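Long-range contacts in putative lipoprotein (PDB 4Q1Z), which is of unknown function but, as a putative two-domain lipoprotein rich in beta structure, is probably tethered to a bacterial membrane by a lipid anchor: residues G155-K160 / M320-V325; A310-N315 / A331-V336. One frame throughout, in Å; residues are numbered along the deposited sequence.

Interaction 1 of 2, residues G155-K160 / M320-V325; sequences GTATTK and MNAKRV
Arg324 reaches from the loop 320-325 to the backbone of Gly155 and Ala157. CG stands between the backbone N and the carbonyl carbon (chi1 54°), and the chain bends at chi2. CD comes within 3.3 Å of water 1. Beyond it, NE gives its hydrogen to Pro154 O. Ala157 N sits over one guanidinium face, offset toward the rim, and is nearest to NH2 of Arg324, at 3.6 Å. NH1 comes within 4.0 Å of Ala157 CB and makes a salt bridge with Glu312 OE2 as well as a bond to Ala313 O. NH2 donates to Gly155 O at 3.0 Å, nearly straight at 171°; the acceptor lies in the guanidinium plane, although the donor stands above the plane of the carbonyl. Gly263 O takes a second bond from NH2. A methionine in its place would probably leave the Glu312 carboxylate without one of its charged mates and the carbonyl of Gly155 without this donor.

Farther along, Ala322 points its methyl at the other loop, with CB 3.4 Å from Thr158 O and also against Ala157 CB. Water 1 bridges the backbones, accepting from Thr158 N and donating to Ala322 O at 2.9 Å. At the exposed end Thr159 and Asn321 lie side by side. The chemistry is therefore graded: one cation, Arg324, gathers backbone carbonyls of otherwise irregular loops and a single carboxylate, whereas the remainder rests on small methyl contacts and one water.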
loop_
_atom_site.group_PDB
_atom_site.type_symbol
_atom_site.label_atom_id
_atom_site.label_comp_id
_atom_site.label_asym_id
_atom_site.label_seq_id
_atom_site.Cartn_x
_atom_site.Cartn_y
_atom_site.Cartn_z
ATOM N N GLY A 155 -6.522 20.005 4.120
ATOM C CA GLY A 155 -7.484 18.899 4.103
ATOM C C GLY A 155 -8.130 18.699 2.748
ATOM O O GLY A 155 -8.060 17.609 2.188
ATOM N N THR A 156 -8.704 19.785 2.183
ATOM C CA THR A 156 -9.240 19.839 0.814
ATOM C C THR A 156 -8.218 20.529 -0.068
ATOM O O THR A 156 -7.643 21.530 0.337
ATOM C CB THR A 156 -10.593 20.562 0.760
ATOM O OG1 THR A 156 -11.429 20.086 1.823
ATOM C CG2 THR A 156 -11.296 20.393 -0.606
ATOM N N ALA A 157 -7.993 20.009 -1.263
ATOM C CA ALA A 157 -7.034 20.574 -2.217
ATOM C C ALA A 157 -7.358 22.046 -2.535
ATOM O O ALA A 157 -8.525 22.424 -2.696
ATOM C CB ALA A 157 -7.008 19.749 -3.494
ATOM N N THR A 158 -6.308 22.870 -2.573
ATOM C CA THR A 158 -6.410 24.295 -2.837
ATOM C C THR A 158 -5.125 24.816 -3.463
ATOM O O THR A 158 -4.045 24.251 -3.253
ATOM C CB THR A 158 -6.771 25.082 -1.566
ATOM O OG1 THR A 158 -6.821 26.462 -1.913
ATOM C CG2 THR A 158 -5.787 24.880 -0.434
ATOM N N THR A 159 -5.263 25.896 -4.239
ATOM C CA THR A 159 -4.172 26.597 -4.909
ATOM C C THR A 159 -3.505 27.542 -3.899
ATOM O O THR A 159 -2.366 27.940 -4.117
ATOM C CB THR A 159 -4.699 27.319 -6.173
ATOM O OG1 THR A 159 -5.895 28.072 -5.868
ATOM C CG2 THR A 159 -4.961 26.343 -7.321
ATOM N N LYS A 160 -4.223 27.890 -2.792
ATOM C CA LYS A 160 -3.748 28.697 -1.659
ATOM C C LYS A 160 -2.592 27.928 -1.007
ATOM O O LYS A 160 -2.774 26.804 -0.532
ATOM C CB LYS A 160 -4.906 28.954 -0.681
ATOM C CG LYS A 160 -5.380 30.388 -0.644
ATOM C CD LYS A 160 -6.301 30.755 -1.809
ATOM C CE LYS A 160 -6.480 32.253 -1.914
ATOM N NZ LYS A 160 -7.292 32.811 -0.794
HETATM N N MSE A 320 -4.543 19.975 -10.433
HETATM C CA MSE A 320 -3.158 19.443 -10.454
HETATM C C MSE A 320 -2.154 20.440 -9.848
HETATM O O MSE A 320 -1.062 20.033 -9.430
HETATM C CB MSE A 320 -2.668 18.976 -11.848
HETATM C CG MSE A 320 -3.735 18.875 -12.916
HETATM SE SE MSE A 320 -4.094 20.651 -13.578
HETATM C CE MSE A 320 -2.181 21.341 -13.898
ATOM N N ASN A 321 -2.542 21.729 -9.789
ATOM C CA ASN A 321 -1.775 22.855 -9.247
ATOM C C ASN A 321 -2.178 23.120 -7.762
ATOM O O ASN A 321 -1.802 24.139 -7.165
ATOM C CB ASN A 321 -2.020 24.098 -10.138
ATOM C CG ASN A 321 -3.485 24.441 -10.397
ATOM O OD1 ASN A 321 -4.419 23.639 -10.178
ATOM N ND2 ASN A 321 -3.718 25.645 -10.905
ATOM N N ALA A 322 -2.914 22.167 -7.173
ATOM C CA ALA A 322 -3.412 22.219 -5.814
ATOM C C ALA A 322 -2.944 20.983 -4.974
ATOM O O ALA A 322 -3.625 20.572 -4.026
ATOM C CB ALA A 322 -4.928 22.293 -5.860
ATOM N N LYS A 323 -1.772 20.415 -5.316
ATOM C CA LYS A 323 -1.198 19.244 -4.632
ATOM C C LYS A 323 -0.606 19.573 -3.246
ATOM O O LYS A 323 -0.029 20.646 -3.063
ATOM C CB LYS A 323 -0.101 18.613 -5.509
ATOM C CG LYS A 323 -0.665 17.749 -6.621
ATOM C CD LYS A 323 0.374 17.101 -7.546
ATOM C CE LYS A 323 1.499 16.267 -6.913
ATOM N NZ LYS A 323 1.037 15.179 -6.000
ATOM N N ARG A 324 -0.728 18.632 -2.282
ATOM C CA ARG A 324 -0.140 18.756 -0.941
ATOM C C ARG A 324 0.732 17.519 -0.611
ATOM O O ARG A 324 1.407 17.501 0.419
ATOM C CB ARG A 324 -1.179 19.040 0.173
ATOM C CG ARG A 324 -2.380 18.090 0.309
ATOM C CD ARG A 324 -3.535 18.640 -0.482
ATOM N NE ARG A 324 -4.812 18.064 -0.095
ATOM C CZ ARG A 324 -5.503 17.174 -0.798
ATOM N NH1 ARG A 324 -5.013 16.682 -1.930
ATOM N NH2 ARG A 324 -6.686 16.761 -0.371
ATOM N N VAL A 325 0.757 16.507 -1.494
ATOM C CA VAL A 325 1.642 15.363 -1.313
ATOM C C VAL A 325 2.965 15.749 -2.018
ATOM O O VAL A 325 2.946 16.147 -3.202
ATOM C CB VAL A 325 1.079 13.988 -1.830
ATOM C CG1 VAL A 325 2.094 12.863 -1.645
ATOM C CG2 VAL A 325 -0.232 13.612 -1.150
HETATM O O HOH W 1 -3.591 21.815 -1.436
#

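Interaction 2 of 2, residues A310-N315 / A331-V336; sequences AVEAVN and AGITWV
The carbonyl oxygen of Glu312 takes the N-H of Thr334 at 2.9 Å, nearly along the C=O axis, and the CA of Ile333 also closes on it at 3.4 Å. Two residues on, Val314 N donates to Thr334 O, again at 2.9 Å. Thr334 thus bonds to the residues before and after Ala313, the pattern of a parallel bridge, here a single one.

Side chains fill in around it. Val314 and Ile333 cross at about a right angle. CG2 of Val314 lies 3.7 Å from Ile333 CB, and CG1, anti to the carbonyl carbon (chi1 -66°), meets Ile333 CG2. That same Ile333 methyl also packs on Glu312 CG, whose carboxylate goes on to salt bridges with Arg324 and Lys323 and to Val325 N. Val311 CG1 touches Thr334 CG2 at 3.9 Å. Packing is tight at Trp335, where CB comes 3.1 Å from Val314 O; the indole leads away to a cation-pi contact with Arg380. Water 2 accepts from Val336 N and lies 2.7 Å from Val314 O.

Within this chain, strand 307-312 is outermost in its sheet, its backbone paired with Tyr266 in strand 265-269; the segment 331-336 lies alongside 310-315, joined to it by the one bridge. Val311 and Thr334 pack together against Ile345 of strand 344-347, Phe378 of strand 378-382 and Ser374 of helix 374-377.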
loop_
_atom_site.group_PDB
_atom_site.type_symbol
_atom_site.label_atom_id
_atom_site.label_comp_id
_atom_site.label_asym_id
_atom_site.label_seq_id
_atom_site.Cartn_x
_atom_site.Cartn_y
_atom_site.Cartn_z
ATOM N N ALA A 310 1.846 6.956 -0.487
ATOM C CA ALA A 310 1.116 8.222 -0.517
ATOM C C ALA A 310 0.170 8.276 -1.701
ATOM O O ALA A 310 0.528 7.842 -2.790
ATOM C CB ALA A 310 2.088 9.380 -0.580
ATOM N N VAL A 311 -1.061 8.760 -1.485
ATOM C CA VAL A 311 -2.095 8.899 -2.528
ATOM C C VAL A 311 -2.689 10.308 -2.467
ATOM O O VAL A 311 -3.310 10.688 -1.464
ATOM C CB VAL A 311 -3.213 7.812 -2.446
ATOM C CG1 VAL A 311 -4.231 7.965 -3.589
ATOM C CG2 VAL A 311 -2.614 6.413 -2.448
ATOM N N GLU A 312 -2.541 11.061 -3.564
ATOM C CA GLU A 312 -3.094 12.417 -3.678
ATOM C C GLU A 312 -4.447 12.385 -4.357
ATOM O O GLU A 312 -4.504 12.371 -5.584
ATOM C CB GLU A 312 -2.132 13.345 -4.459
ATOM C CG GLU A 312 -2.606 14.782 -4.600
ATOM C CD GLU A 312 -1.865 15.776 -3.733
ATOM O OE1 GLU A 312 -0.623 15.854 -3.871
ATOM O OE2 GLU A 312 -2.520 16.499 -2.942
ATOM N N ALA A 313 -5.543 12.429 -3.578
ATOM C CA ALA A 313 -6.859 12.537 -4.214
ATOM C C ALA A 313 -7.286 13.994 -4.155
ATOM O O ALA A 313 -6.884 14.742 -3.239
ATOM C CB ALA A 313 -7.888 11.613 -3.580
ATOM N N VAL A 314 -7.992 14.428 -5.222
ATOM C CA VAL A 314 -8.459 15.802 -5.433
ATOM C C VAL A 314 -9.888 15.781 -6.009
ATOM O O VAL A 314 -10.403 14.710 -6.351
ATOM C CB VAL A 314 -7.502 16.620 -6.347
ATOM C CG1 VAL A 314 -6.134 16.866 -5.695
ATOM C CG2 VAL A 314 -7.372 15.995 -7.733
ATOM N N ASN A 315 -10.519 16.977 -6.083
ATOM C CA ASN A 315 -11.881 17.244 -6.553
ATOM C C ASN A 315 -12.156 16.665 -7.928
ATOM O O ASN A 315 -13.156 15.988 -8.110
ATOM C CB ASN A 315 -12.148 18.762 -6.599
ATOM C CG ASN A 315 -11.953 19.543 -5.326
ATOM O OD1 ASN A 315 -10.943 19.439 -4.628
ATOM N ND2 ASN A 315 -12.883 20.423 -5.055
ATOM N N ALA A 331 3.604 12.098 -7.681
ATOM C CA ALA A 331 3.800 13.124 -8.715
ATOM C C ALA A 331 2.479 13.537 -9.363
ATOM O O ALA A 331 2.429 14.524 -10.086
ATOM C CB ALA A 331 4.746 12.597 -9.786
ATOM N N GLY A 332 1.425 12.797 -9.097
ATOM C CA GLY A 332 0.132 13.067 -9.687
ATOM C C GLY A 332 -0.998 13.343 -8.723
ATOM O O GLY A 332 -0.786 13.746 -7.568
ATOM N N ILE A 333 -2.225 13.198 -9.275
ATOM C CA ILE A 333 -3.539 13.408 -8.661
ATOM C C ILE A 333 -4.515 12.363 -9.178
ATOM O O ILE A 333 -4.495 12.033 -10.373
ATOM C CB ILE A 333 -4.089 14.840 -8.949
ATOM C CG1 ILE A 333 -4.135 15.190 -10.472
ATOM C CG2 ILE A 333 -3.365 15.901 -8.148
ATOM C CD1 ILE A 333 -5.415 16.008 -10.949
ATOM N N THR A 334 -5.394 11.886 -8.299
ATOM C CA THR A 334 -6.484 10.931 -8.610
ATOM C C THR A 334 -7.776 11.589 -8.142
ATOM O O THR A 334 -7.706 12.576 -7.416
ATOM C CB THR A 334 -6.231 9.517 -8.052
ATOM O OG1 THR A 334 -7.160 8.617 -8.654
ATOM C CG2 THR A 334 -6.313 9.447 -6.544
ATOM N N TRP A 335 -8.936 11.129 -8.616
ATOM C CA TRP A 335 -10.227 11.772 -8.309
ATOM C C TRP A 335 -11.383 10.874 -8.707
ATOM O O TRP A 335 -11.173 9.847 -9.350
ATOM C CB TRP A 335 -10.353 13.143 -9.064
ATOM C CG TRP A 335 -10.390 13.013 -10.568
ATOM C CD1 TRP A 335 -11.496 12.817 -11.346
ATOM C CD2 TRP A 335 -9.257 12.940 -11.454
ATOM N NE1 TRP A 335 -11.127 12.638 -12.664
ATOM C CE2 TRP A 335 -9.759 12.713 -12.761
ATOM C CE3 TRP A 335 -7.866 13.046 -11.272
ATOM C CZ2 TRP A 335 -8.918 12.632 -13.890
ATOM C CZ3 TRP A 335 -7.031 12.926 -12.381
ATOM C CH2 TRP A 335 -7.558 12.746 -13.675
ATOM N N VAL A 336 -12.614 11.283 -8.343
ATOM C CA VAL A 336 -13.858 10.610 -8.712
ATOM C C VAL A 336 -14.770 11.675 -9.333
ATOM O O VAL A 336 -15.809 11.353 -9.912
ATOM C CB VAL A 336 -14.545 9.793 -7.591
ATOM C CG1 VAL A 336 -13.680 8.625 -7.171
ATOM C CG2 VAL A 336 -14.941 10.662 -6.404
HETATM O O HOH W 2 -12.704 13.308 -6.139
#

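How the interactions relate
From the N terminus, the segment 155-160 comes first, in the loop after strand 148-152. The chain comes back to it at 320-325, so interaction 1 closes a loop of 159 residues that includes the strands from 172-175 to 307-312. Interaction 2 opens inside that loop, at 310-315, and closes beyond it at 331-336, a span of 15 residues that contains 320-325. The two therefore cross rather than nest. The 320-325 segment also packs directly on both parts of interaction 2, with Lys323 CG 3.6 Å from Ile333 CG2 and Val325 CG1 against Ala310 CB. Together they tie the loop beyond strand 148-152 to the edge strand 307-312 and the coil leading to strand 344-347.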